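Local coordinates for multicopper oxidase (Uncultured bacterium, PDB 4E9X) that probably oxidises organic substrates with copper ions while reducing dioxygen to water, as laccase-like multicopper oxidases do, at the interface of chains A and B. Residues are numbered along the deposited sequence; one frame, centred on the assembly and turned at random. Chains: chain A/B, Multicopper oxidase.

The interface of chains A and B. Residues chain A 62-63, 97, 216, 234, 236; chain B 204, 227-228, 254.
B:Asp227 reaches across from one subunit to A:His62 and A:Arg236 of the next, and the junction illustrates how a multicopper oxidase can build its active site between chains. A:His62 is a copper ligand and, like B:His204 and B:His254, comes from a His-X-His motif; in this family such motifs bind the trinuclear copper cluster that reduces dioxygen, here shared between two chains. Following the aspartate outward, CB of B:Asp227 lies 4.2 Å from OD2 of A:Asp216. Its first torsion sets CG between the backbone N and the carbonyl carbon (chi1 66°), which swings the carboxylate into the neighbouring chain. There CG lies nearly in the guanidinium plane of A:Arg236, and the arginine approaches end-on. NH1 of A:Arg236 meets the syn lone pair of B:Asp227 OD1 at 3.0 Å, and A:Arg236 NH2 meets that of B:Asp227 OD2 at 2.8 Å, a paired salt bridge that fixes the rotation of the carboxylate. OD1 of B:Asp227 also accepts NE2 of A:His62 at 2.8 Å; the bond lies in the imidazole plane but comes from above the carboxylate, 57° out of its plane. From its own chain, the hydroxyl OG1 of B:Thr228 donates to OD1 as well, so that OD1 is gripped by at least three donors. OD2 of B:Asp227 also forms a longer salt bridge, 3.6 Å, with NH2 of A:Arg97. An alanine in place of B:Asp227 would probably leave the guanidinium of A:Arg236 without its cross-chain counter-charge and NE2 of A:His62 without its carboxylate acceptor.

The backbone is anchored too: OD2 of A:Asp216 accepts the amide N of B:Asp227 at 2.7 Å. The same A:Asp216 OD2 accepts the amide N of B:Thr228 at 3.0 Å. The arrangement extends to the histidines, since the carbonyl O of B:Asp227 accepts ND1 of B:His204 and helps to orient that ring. B:His204 lies face to face with A:His62, their centroids 3.7 Å apart, while CA of A:Gly234 sits over the face of B:His254.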
loop_
_atom_site.group_PDB
_atom_site.type_symbol
_atom_site.label_atom_id
_atom_site.label_comp_id
_atom_site.label_asym_id
_atom_site.label_seq_id
_atom_site.Cartn_x
_atom_site.Cartn_y
_atom_site.Cartn_z
ATOM N N HIS A 62 -17.792 9.736 -6.170
ATOM C CA HIS A 62 -16.356 9.798 -5.965
ATOM C C HIS A 62 -15.688 10.016 -7.297
ATOM O O HIS A 62 -15.670 9.159 -8.156
ATOM C CB HIS A 62 -15.920 8.521 -5.236
ATOM C CG HIS A 62 -14.434 8.510 -4.922
ATOM N ND1 HIS A 62 -13.978 8.139 -3.660
ATOM C CD2 HIS A 62 -13.302 8.759 -5.664
ATOM C CE1 HIS A 62 -12.642 8.172 -3.695
ATOM N NE2 HIS A 62 -12.242 8.578 -4.905
ATOM N N GLY A 63 -14.985 11.146 -7.355
ATOM C CA GLY A 63 -14.275 11.574 -8.541
ATOM C C GLY A 63 -15.018 12.655 -9.322
ATOM O O GLY A 63 -14.381 13.341 -10.146
ATOM N N ARG A 97 -15.826 15.296 -15.385
ATOM C CA ARG A 97 -14.617 14.521 -15.038
ATOM C C ARG A 97 -14.707 13.141 -15.675
ATOM O O ARG A 97 -15.656 12.422 -15.406
ATOM C CB ARG A 97 -14.470 14.430 -13.498
ATOM C CG ARG A 97 -13.405 13.325 -13.086
ATOM C CD ARG A 97 -12.015 13.704 -13.495
ATOM N NE ARG A 97 -11.085 13.224 -12.471
ATOM C CZ ARG A 97 -10.757 11.960 -12.253
ATOM N NH1 ARG A 97 -11.230 10.961 -12.980
ATOM N NH2 ARG A 97 -9.897 11.717 -11.276
ATOM N N ASP A 216 -7.135 6.556 -11.047
ATOM C CA ASP A 216 -8.355 7.270 -10.617
ATOM C C ASP A 216 -9.114 7.827 -11.826
ATOM O O ASP A 216 -9.753 8.884 -11.759
ATOM C CB ASP A 216 -8.028 8.374 -9.619
ATOM C CG ASP A 216 -7.399 7.793 -8.317
ATOM O OD1 ASP A 216 -7.466 6.567 -8.096
ATOM O OD2 ASP A 216 -6.833 8.645 -7.604
ATOM N N GLY A 234 -10.530 3.594 -2.098
ATOM C CA GLY A 234 -10.801 4.815 -2.822
ATOM C C GLY A 234 -10.235 4.847 -4.231
ATOM O O GLY A 234 -10.779 5.542 -5.094
ATOM N N ARG A 236 -8.805 3.877 -8.078
ATOM C CA ARG A 236 -9.071 3.019 -9.237
ATOM C C ARG A 236 -7.812 2.975 -10.084
ATOM O O ARG A 236 -7.036 3.931 -10.182
ATOM C CB ARG A 236 -10.256 3.528 -10.089
ATOM C CG ARG A 236 -11.610 3.316 -9.410
ATOM C CD ARG A 236 -11.993 4.421 -8.432
ATOM N NE ARG A 236 -12.110 5.698 -9.116
ATOM C CZ ARG A 236 -11.639 6.879 -8.670
ATOM N NH1 ARG A 236 -11.029 7.018 -7.503
ATOM N NH2 ARG A 236 -11.803 7.965 -9.450
ATOM N N HIS B 204 -7.926 11.357 0.179
ATOM C CA HIS B 204 -8.841 11.651 -0.914
ATOM C C HIS B 204 -9.422 13.061 -0.748
ATOM O O HIS B 204 -9.976 13.361 0.314
ATOM C CB HIS B 204 -9.981 10.628 -0.886
ATOM C CG HIS B 204 -11.136 10.945 -1.788
ATOM N ND1 HIS B 204 -10.958 11.289 -3.132
ATOM C CD2 HIS B 204 -12.455 10.991 -1.562
ATOM C CE1 HIS B 204 -12.168 11.519 -3.678
ATOM N NE2 HIS B 204 -13.130 11.359 -2.757
ATOM N N ASP B 227 -7.181 11.363 -7.409
ATOM C CA ASP B 227 -8.106 11.830 -6.398
ATOM C C ASP B 227 -7.888 11.147 -5.075
ATOM O O ASP B 227 -8.392 11.638 -4.049
ATOM C CB ASP B 227 -9.561 11.743 -6.869
ATOM C CG ASP B 227 -10.095 10.362 -7.103
ATOM O OD1 ASP B 227 -9.900 9.451 -6.256
ATOM O OD2 ASP B 227 -10.747 10.177 -8.176
ATOM N N THR B 228 -7.059 10.084 -5.030
ATOM C CA THR B 228 -6.742 9.384 -3.794
ATOM C C THR B 228 -5.282 9.024 -3.847
ATOM O O THR B 228 -4.822 8.360 -4.794
ATOM C CB THR B 228 -7.599 8.104 -3.708
ATOM O OG1 THR B 228 -8.989 8.465 -3.748
ATOM C CG2 THR B 228 -7.376 7.355 -2.392
ATOM N N HIS B 254 -9.332 7.589 3.196
ATOM C CA HIS B 254 -10.423 6.773 2.696
ATOM C C HIS B 254 -10.358 5.342 3.217
ATOM O O HIS B 254 -11.220 4.523 2.844
ATOM C CB HIS B 254 -10.381 6.803 1.164
ATOM C CG HIS B 254 -11.690 6.581 0.485
ATOM N ND1 HIS B 254 -12.461 5.423 0.553
ATOM C CD2 HIS B 254 -12.375 7.406 -0.360
ATOM C CE1 HIS B 254 -13.559 5.561 -0.182
ATOM N NE2 HIS B 254 -13.545 6.769 -0.778
#